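Local coordinates for protein allergen Bos d 2 (Bos taurus, PDB 4WFV) that probably carries pheromones or other small odorant molecules as a secreted lipocalin, and is a major allergen of cow dander, at residues 10-15 and 91-96; 17-22 and 116-121; 36-41 and 146-151; 66-71 and 80-85. All blocks are in the same frame, centred on the assembly; numbering follows the deposited sequence. Where two conformers were deposited one is given.

Contact 1. Residues 10-15 and 91-96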
loop_
_atom_site.group_PDB
_atom_site.type_symbol
_atom_site.label_atom_id
_atom_site.label_comp_id
_atom_site.label_asym_id
_atom_site.label_seq_id
_atom_site.Cartn_x
_atom_site.Cartn_y
_atom_site.Cartn_z
ATOM N N SER A 10 8.494 13.658 -5.070
ATOM C CA SER A 10 7.438 14.672 -5.154
ATOM C C SER A 10 6.129 14.090 -5.683
ATOM O O SER A 10 5.066 14.696 -5.534
ATOM C CB SER A 10 7.866 15.870 -6.016
ATOM O OG SER A 10 7.782 15.578 -7.396
ATOM N N LYS A 11 6.205 12.903 -6.277
ATOM C CA LYS A 11 5.005 12.240 -6.787
ATOM C C LYS A 11 4.297 11.401 -5.718
ATOM O O LYS A 11 3.209 10.875 -5.962
ATOM C CB LYS A 11 5.342 11.378 -8.007
ATOM C CG LYS A 11 5.993 12.181 -9.134
ATOM C CD LYS A 11 6.265 11.342 -10.363
ATOM C CE LYS A 11 6.987 12.160 -11.422
ATOM N NZ LYS A 11 6.380 13.511 -11.559
ATOM N N ILE A 12 4.896 11.295 -4.536
ATOM C CA ILE A 12 4.307 10.482 -3.468
ATOM C C ILE A 12 3.077 11.115 -2.802
ATOM O O ILE A 12 2.067 10.440 -2.613
ATOM C CB ILE A 12 5.358 10.077 -2.413
ATOM C CG1 ILE A 12 6.409 9.142 -3.038
ATOM C CG2 ILE A 12 4.680 9.437 -1.191
ATOM C CD1 ILE A 12 7.645 8.942 -2.184
ATOM N N PRO A 13 3.149 12.403 -2.427
ATOM C CA PRO A 13 1.994 13.019 -1.768
ATOM C C PRO A 13 0.798 13.076 -2.700
ATOM O O PRO A 13 0.961 13.165 -3.921
ATOM C CB PRO A 13 2.475 14.444 -1.464
ATOM C CG PRO A 13 3.950 14.362 -1.453
ATOM C CD PRO A 13 4.305 13.319 -2.473
ATOM N N GLY A 14 -0.397 13.021 -2.127
ATOM C CA GLY A 14 -1.603 13.195 -2.914
ATOM C C GLY A 14 -2.767 12.350 -2.457
ATOM O O GLY A 14 -2.654 11.594 -1.481
ATOM N N GLU A 15 -3.877 12.469 -3.187
ATOM C CA GLU A 15 -5.125 11.756 -2.896
ATOM C C GLU A 15 -5.258 10.424 -3.639
ATOM O O GLU A 15 -5.930 10.328 -4.669
ATOM C CB GLU A 15 -6.323 12.629 -3.273
ATOM C CG GLU A 15 -6.281 14.023 -2.691
ATOM C CD GLU A 15 -6.628 14.044 -1.225
ATOM O OE1 GLU A 15 -7.412 13.174 -0.790
ATOM O OE2 GLU A 15 -6.119 14.931 -0.507
ATOM N N ILE A 91 8.200 1.552 -4.184
ATOM C CA ILE A 91 9.024 0.877 -5.190
ATOM C C ILE A 91 8.715 1.350 -6.611
ATOM O O ILE A 91 9.448 1.030 -7.560
ATOM C CB ILE A 91 8.937 -0.663 -5.081
ATOM C CG1 ILE A 91 7.496 -1.160 -5.253
ATOM C CG2 ILE A 91 9.502 -1.127 -3.750
ATOM C CD1 ILE A 91 7.401 -2.664 -5.486
ATOM N N HIS A 92 7.655 2.132 -6.762
ATOM C CA HIS A 92 7.338 2.732 -8.055
ATOM C C HIS A 92 6.395 3.887 -7.824
ATOM O O HIS A 92 5.480 3.782 -7.029
ATOM C CB HIS A 92 6.679 1.709 -8.988
ATOM C CG HIS A 92 6.345 2.256 -10.341
ATOM N ND1 HIS A 92 5.134 2.845 -10.632
ATOM C CD2 HIS A 92 7.071 2.301 -11.482
ATOM C CE1 HIS A 92 5.130 3.236 -11.895
ATOM N NE2 HIS A 92 6.291 2.912 -12.434
ATOM N N VAL A 93 6.630 5.005 -8.488
ATOM C CA VAL A 93 5.702 6.111 -8.395
ATOM C C VAL A 93 5.765 6.973 -9.644
ATOM O O VAL A 93 6.837 7.247 -10.184
ATOM C CB VAL A 93 5.880 6.926 -7.083
ATOM C CG1 VAL A 93 7.199 7.706 -7.089
ATOM C CG2 VAL A 93 4.696 7.846 -6.894
ATOM N N SER A 94 4.587 7.338 -10.125
ATOM C CA SER A 94 4.444 8.163 -11.317
ATOM C C SER A 94 3.316 9.137 -11.042
ATOM O O SER A 94 2.786 9.197 -9.930
ATOM C CB SER A 94 4.098 7.299 -12.529
ATOM O OG SER A 94 2.791 6.759 -12.408
ATOM N N GLU A 95 2.940 9.905 -12.057
ATOM C CA GLU A 95 1.845 10.845 -11.897
ATOM C C GLU A 95 0.537 10.145 -11.519
ATOM O O GLU A 95 -0.268 10.698 -10.769
ATOM C CB GLU A 95 1.661 11.677 -13.171
ATOM C CG GLU A 95 2.695 12.785 -13.343
ATOM C CD GLU A 95 2.600 13.838 -12.255
ATOM O OE1 GLU A 95 1.488 14.054 -11.729
ATOM O OE2 GLU A 95 3.638 14.446 -11.921
ATOM N N ASN A 96 0.342 8.924 -12.012
ATOM C CA ASN A 96 -0.954 8.261 -11.870
ATOM C C ASN A 96 -0.976 6.981 -11.044
ATOM O O ASN A 96 -2.050 6.427 -10.795
ATOM C CB ASN A 96 -1.548 7.968 -13.249
ATOM C CG ASN A 96 -1.848 9.231 -14.031
ATOM O OD1 ASN A 96 -1.397 9.392 -15.163
ATOM N ND2 ASN A 96 -2.601 10.142 -13.422
HETATM O O HOH W 1 1.743 11.468 -8.203
#
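Lys11 and Glu95 make the polar contact, a salt bridge with a hydrogen bond of 2.9 Å from Lys11 NZ to Glu95 OE2. The lysine is extended until its last torsion (chi4 -44°), which turns NZ toward the acid. Glu95, bent at chi2, crosses it at about a right angle. The ammonium meets OE2 on its anti side, 29° out of the carboxylate plane.

Packing contacts begin lower on the same lysine: CD lies against the backbone, 3.7 Å from Ser94 C, and CB is 3.8 Å from Val93 CG2. Beside them, CG1 of Ile12 comes within 4.4 Å of CG1 of Val93. Residues 10-11 belong to a 3-10 turn, and the loop that follows leads into strand 17-23, with Gly14 and Trp16 matching the lipocalin GxW motif. Residues 94-96 link strands 85-93 and 97-105 at the closed end of the barrel.

A water lies 2.7 Å from Lys11 O and is also a donor candidate to Ser94 O, although more acceptors surround it than it has protons. Ser94 OG accepts from Asn96 N at 3.3 Å with an N-H...O angle of 147°, an ST turn.

Contact 2. Residues 17-22 and 116-121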
loop_
_atom_site.group_PDB
_atom_site.type_symbol
_atom_site.label_atom_id
_atom_site.label_comp_id
_atom_site.label_asym_id
_atom_site.label_seq_id
_atom_site.Cartn_x
_atom_site.Cartn_y
_atom_site.Cartn_z
ATOM N N ARG A 17 -6.168 6.356 -4.382
ATOM C CA ARG A 17 -7.089 5.249 -4.124
ATOM C C ARG A 17 -6.295 3.961 -4.244
ATOM O O ARG A 17 -5.396 3.864 -5.073
ATOM C CB ARG A 17 -8.221 5.216 -5.155
ATOM C CG ARG A 17 -9.141 6.423 -5.132
ATOM C CD ARG A 17 -10.295 6.285 -6.122
ATOM N NE ARG A 17 -11.030 7.540 -6.239
ATOM C CZ ARG A 17 -10.752 8.488 -7.125
ATOM N NH1 ARG A 17 -9.762 8.319 -7.986
ATOM N NH2 ARG A 17 -11.466 9.606 -7.153
ATOM N N ILE A 18 -6.631 2.963 -3.444
ATOM C CA ILE A 18 -6.003 1.662 -3.630
ATOM C C ILE A 18 -6.818 0.849 -4.607
ATOM O O ILE A 18 -8.035 0.723 -4.469
ATOM C CB ILE A 18 -5.792 0.910 -2.300
ATOM C CG1 ILE A 18 -4.988 -0.374 -2.527
ATOM C CG2 ILE A 18 -7.112 0.627 -1.595
ATOM C CD1 ILE A 18 -4.311 -0.865 -1.252
ATOM N N ILE A 19 -6.144 0.326 -5.628
ATOM C CA ILE A 19 -6.811 -0.510 -6.617
ATOM C C ILE A 19 -6.595 -1.987 -6.302
ATOM O O ILE A 19 -7.566 -2.765 -6.266
ATOM C CB ILE A 19 -6.316 -0.208 -8.045
ATOM C CG1 ILE A 19 -6.296 1.303 -8.304
ATOM C CG2 ILE A 19 -7.162 -0.952 -9.071
ATOM C CD1 ILE A 19 -7.647 1.994 -8.088
ATOM N N TYR A 20 -5.342 -2.361 -6.037
ATOM C CA TYR A 20 -5.006 -3.756 -5.790
ATOM C C TYR A 20 -4.136 -3.913 -4.557
ATOM O O TYR A 20 -3.405 -3.007 -4.152
ATOM C CB TYR A 20 -4.208 -4.342 -6.963
ATOM C CG TYR A 20 -4.955 -4.399 -8.272
ATOM C CD1 TYR A 20 -5.960 -5.323 -8.480
ATOM C CD2 TYR A 20 -4.621 -3.541 -9.319
ATOM C CE1 TYR A 20 -6.651 -5.379 -9.694
ATOM C CE2 TYR A 20 -5.308 -3.574 -10.523
ATOM C CZ TYR A 20 -6.305 -4.503 -10.710
ATOM O OH TYR A 20 -6.988 -4.548 -11.901
ATOM N N ALA A 21 -4.192 -5.114 -3.994
ATOM C CA ALA A 21 -3.187 -5.549 -3.030
ATOM C C ALA A 21 -2.855 -6.989 -3.358
ATOM O O ALA A 21 -3.656 -7.689 -3.975
ATOM C CB ALA A 21 -3.690 -5.429 -1.597
ATOM N N ALA A 22 -1.673 -7.431 -2.944
ATOM C CA ALA A 22 -1.264 -8.817 -3.159
ATOM C C ALA A 22 -0.363 -9.198 -2.012
ATOM O O ALA A 22 0.379 -8.366 -1.508
ATOM C CB ALA A 22 -0.519 -8.967 -4.506
ATOM N N GLY A 116 -1.156 -1.484 -4.889
ATOM C CA GLY A 116 -1.159 -0.727 -6.133
ATOM C C GLY A 116 -2.184 0.382 -6.044
ATOM O O GLY A 116 -3.387 0.115 -5.985
ATOM N N LEU A 117 -1.704 1.620 -6.028
ATOM C CA LEU A 117 -2.546 2.790 -5.834
ATOM C C LEU A 117 -2.641 3.555 -7.150
ATOM O O LEU A 117 -1.712 3.515 -7.957
ATOM C CB LEU A 117 -1.946 3.706 -4.768
ATOM C CG LEU A 117 -1.406 3.132 -3.463
ATOM C CD1 LEU A 117 -0.964 4.268 -2.533
ATOM C CD2 LEU A 117 -2.451 2.306 -2.773
ATOM N N ALA A 118 -3.755 4.245 -7.356
ATOM C CA ALA A 118 -3.948 5.061 -8.557
ATOM C C ALA A 118 -4.617 6.382 -8.240
ATOM O O ALA A 118 -5.313 6.517 -7.236
ATOM C CB ALA A 118 -4.780 4.322 -9.578
ATOM N N LYS A 119 -4.431 7.344 -9.138
ATOM C CA LYS A 119 -5.195 8.591 -9.096
ATOM C C LYS A 119 -6.620 8.393 -9.608
ATOM O O LYS A 119 -7.520 9.174 -9.289
ATOM C CB LYS A 119 -4.507 9.658 -9.944
ATOM C CG LYS A 119 -3.160 10.050 -9.430
ATOM C CD LYS A 119 -3.272 10.538 -8.006
ATOM C CE LYS A 119 -2.036 11.291 -7.632
ATOM N NZ LYS A 119 -2.075 11.794 -6.239
ATOM N N GLY A 120 -6.817 7.363 -10.421
ATOM C CA GLY A 120 -8.135 7.027 -10.920
ATOM C C GLY A 120 -8.749 5.880 -10.142
ATOM O O GLY A 120 -8.603 5.786 -8.931
ATOM N N THR A 121 -9.433 4.997 -10.855
ATOM C CA THR A 121 -10.134 3.889 -10.217
ATOM C C THR A 121 -9.718 2.530 -10.770
ATOM O O THR A 121 -10.345 1.510 -10.474
ATOM C CB THR A 121 -11.653 4.016 -10.389
ATOM O OG1 THR A 121 -11.981 4.043 -11.783
ATOM C CG2 THR A 121 -12.181 5.277 -9.715
#
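Ile18 and Leu117 meet on one face of an antiparallel strand pair, where Leu117 CD2 lies 3.7 Å from Ile18 CB. Ile18 holds CG1 anti to its backbone N (chi1 -174°), and this branch also touches CD2. Tyr39 packs against both residues on that face.

Ile19 packs its side chain against Ala118 and Thr121. Its CG1 is anti to its own carbonyl carbon and sits 3.6 Å from Ala118 CB. The bend at chi2 (-57°) carries CD1 onward to 3.4 Å from Thr121 C. Its other branch, CG2, lies over one face of the Tyr20 ring, offset toward the rim.

Arg17 runs extended from CG to NE, alongside Thr121. In the modelled conformer described here, NH1 donates to Gly120 O at 2.9 Å from above the carbonyl plane, and weakly to Lys119 O at 2.7 Å. Thr121 CG2 lies over one guanidinium face.

The backbone carries a classic bulge: Gly116 O accepts from Ile19 N at 2.8 Å and from Tyr20 N at 3.2 Å, the latter on a lone pair. Such pairing of the first strand, 17-23, with 110-118 closes the lipocalin barrel. Two donors on one carbonyl should polarise it, and both N-H groups of the bulge find an acceptor despite the shift in register. The Arg17 bonds, resting on one of two conformers, imply a less certain grip on the turn after strand 110-118.

Contact 3. Residues 36-41 and 146-151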
loop_
_atom_site.group_PDB
_atom_site.type_symbol
_atom_site.label_atom_id
_atom_site.label_comp_id
_atom_site.label_asym_id
_atom_site.label_seq_id
_atom_site.Cartn_x
_atom_site.Cartn_y
_atom_site.Cartn_z
ATOM N N ARG A 36 -5.752 -5.044 4.770
ATOM C CA ARG A 36 -6.576 -4.517 3.685
ATOM C C ARG A 36 -7.010 -3.111 4.070
ATOM O O ARG A 36 -7.894 -2.923 4.904
ATOM C CB ARG A 36 -7.788 -5.402 3.448
ATOM C CG ARG A 36 -8.489 -5.141 2.116
ATOM C CD ARG A 36 -9.737 -5.981 2.025
ATOM N NE ARG A 36 -10.495 -5.825 0.791
ATOM C CZ ARG A 36 -10.432 -6.652 -0.252
ATOM N NH1 ARG A 36 -9.593 -7.678 -0.248
ATOM N NH2 ARG A 36 -11.199 -6.453 -1.309
ATOM N N ASN A 37 -6.336 -2.127 3.496
ATOM C CA ASN A 37 -6.463 -0.751 3.951
ATOM C C ASN A 37 -6.815 0.141 2.774
ATOM O O ASN A 37 -6.123 0.148 1.751
ATOM C CB ASN A 37 -5.153 -0.302 4.604
ATOM C CG ASN A 37 -4.654 -1.293 5.647
ATOM O OD1 ASN A 37 -3.473 -1.650 5.668
ATOM N ND2 ASN A 37 -5.561 -1.759 6.501
ATOM N N TYR A 38 -7.908 0.886 2.918
ATOM C CA TYR A 38 -8.425 1.692 1.821
ATOM C C TYR A 38 -7.860 3.106 1.877
ATOM O O TYR A 38 -8.398 3.991 2.557
ATOM C CB TYR A 38 -9.960 1.682 1.830
ATOM C CG TYR A 38 -10.553 0.294 1.701
ATOM C CD1 TYR A 38 -10.622 -0.347 0.469
ATOM C CD2 TYR A 38 -11.043 -0.379 2.816
ATOM C CE1 TYR A 38 -11.175 -1.629 0.347
ATOM C CE2 TYR A 38 -11.596 -1.660 2.706
ATOM C CZ TYR A 38 -11.652 -2.270 1.466
ATOM O OH TYR A 38 -12.198 -3.529 1.343
ATOM N N TYR A 39 -6.775 3.305 1.131
ATOM C CA TYR A 39 -6.055 4.576 1.102
ATOM C C TYR A 39 -6.948 5.732 0.723
ATOM O O TYR A 39 -7.846 5.592 -0.105
ATOM C CB TYR A 39 -4.924 4.509 0.074
ATOM C CG TYR A 39 -3.651 3.872 0.584
ATOM C CD1 TYR A 39 -3.563 2.496 0.781
ATOM C CD2 TYR A 39 -2.529 4.646 0.856
ATOM C CE1 TYR A 39 -2.396 1.906 1.242
ATOM C CE2 TYR A 39 -1.351 4.065 1.313
ATOM C CZ TYR A 39 -1.289 2.700 1.504
ATOM O OH TYR A 39 -0.106 2.148 1.970
ATOM N N ARG A 40 -6.678 6.883 1.332
ATOM C CA ARG A 40 -7.312 8.137 0.921
ATOM C C ARG A 40 -6.286 9.224 0.642
ATOM O O ARG A 40 -6.449 10.006 -0.295
ATOM C CB ARG A 40 -8.338 8.602 1.966
ATOM C CG ARG A 40 -9.561 7.687 2.085
ATOM C CD ARG A 40 -10.441 7.789 0.849
ATOM N NE ARG A 40 -11.671 7.015 0.949
ATOM C CZ ARG A 40 -11.804 5.743 0.577
ATOM N NH1 ARG A 40 -10.773 5.065 0.075
ATOM N NH2 ARG A 40 -12.993 5.162 0.679
ATOM N N ARG A 41 -5.220 9.284 1.433
ATOM C CA ARG A 41 -4.278 10.387 1.277
ATOM C C ARG A 41 -2.921 10.055 1.858
ATOM O O ARG A 41 -2.828 9.394 2.895
ATOM C CB ARG A 41 -4.828 11.643 1.956
ATOM C CG ARG A 41 -4.009 12.898 1.698
ATOM C CD ARG A 41 -4.691 14.111 2.325
ATOM N NE ARG A 41 -3.958 15.349 2.072
ATOM C CZ ARG A 41 -4.293 16.530 2.583
ATOM N NH1 ARG A 41 -5.352 16.634 3.375
ATOM N NH2 ARG A 41 -3.569 17.607 2.305
ATOM N N GLU A 146 -5.833 -9.093 -4.938
ATOM C CA GLU A 146 -7.206 -8.734 -4.577
ATOM C C GLU A 146 -7.487 -7.376 -5.205
ATOM O O GLU A 146 -6.641 -6.484 -5.149
ATOM C CB GLU A 146 -7.343 -8.611 -3.044
ATOM C CG GLU A 146 -7.193 -9.918 -2.256
ATOM C CD GLU A 146 -8.494 -10.701 -2.171
ATOM O OE1 GLU A 146 -9.542 -10.097 -1.862
ATOM O OE2 GLU A 146 -8.474 -11.930 -2.400
ATOM N N ASN A 147 -8.658 -7.213 -5.821
ATOM C CA ASN A 147 -9.073 -5.886 -6.256
ATOM C C ASN A 147 -9.808 -5.215 -5.106
ATOM O O ASN A 147 -10.919 -5.605 -4.751
ATOM C CB ASN A 147 -9.949 -5.930 -7.508
ATOM C CG ASN A 147 -10.339 -4.540 -7.990
ATOM O OD1 ASN A 147 -10.785 -3.701 -7.207
ATOM N ND2 ASN A 147 -10.154 -4.283 -9.284
ATOM N N LEU A 148 -9.151 -4.253 -4.485
ATOM C CA LEU A 148 -9.702 -3.577 -3.324
ATOM C C LEU A 148 -10.704 -2.481 -3.662
ATOM O O LEU A 148 -11.647 -2.266 -2.907
ATOM C CB LEU A 148 -8.578 -2.980 -2.473
ATOM C CG LEU A 148 -8.057 -3.888 -1.354
ATOM C CD1 LEU A 148 -7.567 -5.228 -1.908
ATOM C CD2 LEU A 148 -6.933 -3.190 -0.591
ATOM N N ILE A 149 -10.512 -1.779 -4.769
ATOM C CA ILE A 149 -11.439 -0.689 -5.044
ATOM C C ILE A 149 -12.865 -1.210 -5.243
ATOM O O ILE A 149 -13.832 -0.529 -4.879
ATOM C CB ILE A 149 -10.957 0.234 -6.177
ATOM C CG1 ILE A 149 -11.917 1.425 -6.283
ATOM C CG2 ILE A 149 -10.871 -0.504 -7.508
ATOM C CD1 ILE A 149 -11.368 2.585 -7.063
ATOM N N LYS A 150 -13.009 -2.431 -5.754
ATOM C CA LYS A 150 -14.343 -2.988 -5.975
ATOM C C LYS A 150 -15.086 -3.326 -4.679
ATOM O O LYS A 150 -16.290 -3.604 -4.706
ATOM C CB LYS A 150 -14.279 -4.217 -6.888
ATOM C CG LYS A 150 -13.940 -3.868 -8.336
ATOM C CD LYS A 150 -13.729 -5.106 -9.192
ATOM C CE LYS A 150 -13.321 -4.717 -10.608
ATOM N NZ LYS A 150 -14.442 -4.055 -11.328
ATOM N N THR A 151 -14.395 -3.296 -3.545
ATOM C CA THR A 151 -15.083 -3.451 -2.260
ATOM C C THR A 151 -14.943 -2.210 -1.380
ATOM O O THR A 151 -15.295 -2.235 -0.195
ATOM C CB THR A 151 -14.584 -4.700 -1.475
ATOM O OG1 THR A 151 -13.231 -4.491 -1.047
ATOM C CG2 THR A 151 -14.666 -5.962 -2.342
HETATM O O HOH W 2 -11.614 -8.737 -3.088
#
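Arg36 and Glu146 form the ionic part of the contact, a salt bridge in which NH1 donates to OE1 at 2.9 Å. The acid is met on its anti side, and the guanidinium and carboxylate planes stand 68° apart. A water joins the same pair, accepting from Arg36 NH2 and donating to Glu146 OE1; NH1 also has Ile29 O as a partner.

Neutral hydrogen bonds occupy other parts of the guanidinium edge. NH2 donates to Thr151 OG1 at 2.8 Å, close to the group's plane, while NE gives its proton to Tyr38 OH, 2.9 Å away and 2° from that plane. The two hydroxyls, Tyr38 OH and Thr151 OG1, are 2.8 Å apart and hydrogen-bonded, with either able to donate. This network ties Arg36 and Tyr38 to the C-terminal segment, which continues to Cys154, the expected disulfide partner of Cys63 and a common lipocalin link.

Apolar packing comes from Leu148. Its CD1 stands 3.5 Å above the guanidinium plane of Arg36, over the centre, and its CG is 3.7 Å from Arg36 CG. Separately, the edge of the Tyr38 ring meets a carbonyl, with CE1 3.3 Å from Leu148 O.

With NE, NH1 and NH2 all bonded in or near the plane and a methyl on one face, rotation of the guanidinium is restricted. Its charge would be expected to favour the ionised form of Glu146.

Contact 4. Residues 66-71 and 80-85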
loop_
_atom_site.group_PDB
_atom_site.type_symbol
_atom_site.label_atom_id
_atom_site.label_comp_id
_atom_site.label_asym_id
_atom_site.label_seq_id
_atom_site.Cartn_x
_atom_site.Cartn_y
_atom_site.Cartn_z
ATOM N N LEU A 66 -8.440 6.144 9.758
ATOM C CA LEU A 66 -7.213 6.139 10.542
ATOM C C LEU A 66 -6.128 6.937 9.836
ATOM O O LEU A 66 -6.127 7.060 8.608
ATOM C CB LEU A 66 -6.728 4.704 10.759
ATOM C CG LEU A 66 -7.660 3.753 11.513
ATOM C CD1 LEU A 66 -7.077 2.350 11.530
ATOM C CD2 LEU A 66 -7.911 4.254 12.937
ATOM N N THR A 67 -5.205 7.477 10.622
ATOM C CA THR A 67 -4.001 8.084 10.091
ATOM C C THR A 67 -2.802 7.496 10.819
ATOM O O THR A 67 -2.752 7.497 12.051
ATOM C CB THR A 67 -4.009 9.611 10.256
ATOM O OG1 THR A 67 -5.081 10.168 9.484
ATOM C CG2 THR A 67 -2.683 10.208 9.785
ATOM N N GLU A 68 -1.852 6.976 10.051
ATOM C CA GLU A 68 -0.617 6.427 10.606
ATOM C C GLU A 68 0.596 7.187 10.082
ATOM O O GLU A 68 0.615 7.630 8.936
ATOM C CB GLU A 68 -0.482 4.940 10.253
ATOM C CG GLU A 68 -1.572 4.045 10.825
ATOM C CD GLU A 68 -1.344 3.714 12.286
ATOM O OE1 GLU A 68 -0.225 3.967 12.778
ATOM O OE2 GLU A 68 -2.283 3.213 12.940
ATOM N N VAL A 69 1.620 7.336 10.914
ATOM C CA VAL A 69 2.838 7.996 10.479
ATOM C C VAL A 69 3.958 6.974 10.364
ATOM O O VAL A 69 4.200 6.193 11.288
ATOM C CB VAL A 69 3.248 9.126 11.448
ATOM C CG1 VAL A 69 4.557 9.761 11.004
ATOM C CG2 VAL A 69 2.147 10.170 11.526
ATOM N N ALA A 70 4.621 6.964 9.214
ATOM C CA ALA A 70 5.744 6.068 8.972
ATOM C C ALA A 70 7.041 6.871 8.936
ATOM O O ALA A 70 7.098 7.933 8.327
ATOM C CB ALA A 70 5.547 5.328 7.659
ATOM N N LYS A 71 8.082 6.356 9.576
ATOM C CA LYS A 71 9.371 7.046 9.652
ATOM C C LYS A 71 10.396 6.442 8.702
ATOM O O LYS A 71 10.539 5.228 8.641
ATOM C CB LYS A 71 9.904 6.965 11.081
ATOM C CG LYS A 71 11.295 7.557 11.263
ATOM C CD LYS A 71 11.310 9.055 11.042
ATOM C CE LYS A 71 12.718 9.609 11.201
ATOM N NZ LYS A 71 12.781 11.074 10.944
ATOM N N LEU A 80 6.579 1.491 10.278
ATOM C CA LEU A 80 5.426 1.881 11.077
ATOM C C LEU A 80 4.823 0.689 11.799
ATOM O O LEU A 80 4.898 -0.452 11.319
ATOM C CB LEU A 80 4.368 2.584 10.234
ATOM C CG LEU A 80 3.632 1.758 9.188
ATOM C CD1 LEU A 80 2.269 2.382 8.905
ATOM C CD2 LEU A 80 4.449 1.626 7.919
ATOM N N GLU A 81 4.249 0.962 12.966
ATOM C CA GLU A 81 3.538 -0.051 13.730
ATOM C C GLU A 81 2.069 -0.027 13.367
ATOM O O GLU A 81 1.396 0.993 13.522
ATOM C CB GLU A 81 3.677 0.193 15.238
ATOM C CG GLU A 81 5.012 -0.181 15.825
ATOM C CD GLU A 81 5.329 -1.644 15.636
ATOM O OE1 GLU A 81 4.504 -2.501 16.019
ATOM O OE2 GLU A 81 6.407 -1.924 15.087
ATOM N N PHE A 82 1.573 -1.161 12.896
ATOM C CA PHE A 82 0.173 -1.320 12.560
ATOM C C PHE A 82 -0.085 -2.803 12.360
ATOM O O PHE A 82 0.416 -3.399 11.416
ATOM C CB PHE A 82 -0.165 -0.527 11.294
ATOM C CG PHE A 82 -1.600 -0.619 10.896
ATOM C CD1 PHE A 82 -2.576 0.040 11.618
ATOM C CD2 PHE A 82 -1.973 -1.366 9.791
ATOM C CE1 PHE A 82 -3.914 -0.052 11.243
ATOM C CE2 PHE A 82 -3.304 -1.461 9.422
ATOM C CZ PHE A 82 -4.268 -0.804 10.158
ATOM N N TYR A 83 -0.855 -3.399 13.268
ATOM C CA TYR A 83 -1.050 -4.846 13.294
ATOM C C TYR A 83 0.280 -5.576 13.164
ATOM O O TYR A 83 0.446 -6.475 12.343
ATOM C CB TYR A 83 -2.044 -5.294 12.221
ATOM C CG TYR A 83 -3.494 -4.973 12.537
ATOM C CD1 TYR A 83 -4.138 -5.561 13.614
ATOM C CD2 TYR A 83 -4.229 -4.117 11.723
ATOM C CE1 TYR A 83 -5.473 -5.277 13.893
ATOM C CE2 TYR A 83 -5.556 -3.836 11.989
ATOM C CZ TYR A 83 -6.170 -4.417 13.071
ATOM O OH TYR A 83 -7.495 -4.130 13.336
ATOM N N GLY A 84 1.219 -5.176 14.015
ATOM C CA GLY A 84 2.571 -5.686 13.965
ATOM C C GLY A 84 3.509 -4.606 13.470
ATOM O O GLY A 84 3.159 -3.427 13.399
ATOM N N THR A 85 4.718 -5.015 13.127
ATOM C CA THR A 85 5.742 -4.086 12.694
ATOM C C THR A 85 5.934 -4.216 11.199
ATOM O O THR A 85 6.085 -5.318 10.671
ATOM C CB THR A 85 7.052 -4.353 13.430
ATOM O OG1 THR A 85 6.814 -4.252 14.838
ATOM C CG2 THR A 85 8.104 -3.330 13.030
HETATM O O HOH W 3 1.607 3.337 14.227
#
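Leu66 opens the contact by placing CD1 4.0 Å from Phe82 CE1, the two side chains crossing at about a right angle. The ring it meets is also packed edge-to-face against Phe55.

Two residues on, Glu68 reaches the same ring with its acid end. CG lies anti to the carbonyl carbon, the bend at chi2 (-79°) sets the position of CD, and OE2 lies 3.4 Å from Phe82 CD1; the carboxylate and ring planes are 56° apart. Its aliphatic root is used as well, CB standing 4.0 Å from Leu80 CD1. OE1 and the carbonyl O of Glu81 are both acceptors, and a water is modelled between them, but its distances are so short that the bridge is doubtful.

At Val69 it is the backbone that touches, O lying 3.8 Å from Leu80 CB. Ala70 then brings CB to within 3.9 Å of Leu80 CD2. Here the strands are nearest, with the CA atoms of Ala70 and Leu80 4.7 Å apart.

No hydrogen bond joins the two segments, whereas Lys71 pairs through its backbone with Val79. The strands of this 62-74/77-81 hairpin thus diverge toward residues 82-84, the turn at the open end of the lipocalin barrel that leads into strand 85-93.

Contacts 2 and 3 are partly buried and lie close together, centres about 7 Å apart, sharing the sheet edge where strand 17-23 hydrogen-bonds to residues 146-148, Ala21 with Glu146 and Ile19 with Leu148. Contact 2 depends mainly on backbone pairing, contact 3 on side chains gathered round one guanidinium. Contacts 1 and 4 are surface contacts, about 19 Å apart between centres: the first pairs an ion pair with apolar packing at the closed end, the second brings apolar groups and an acid together near the open end. Contact 1 reaches contact 2 through Asn96 O and Lys119 N, while contact 4 touches contact 3 where Phe82 packs on Asn37.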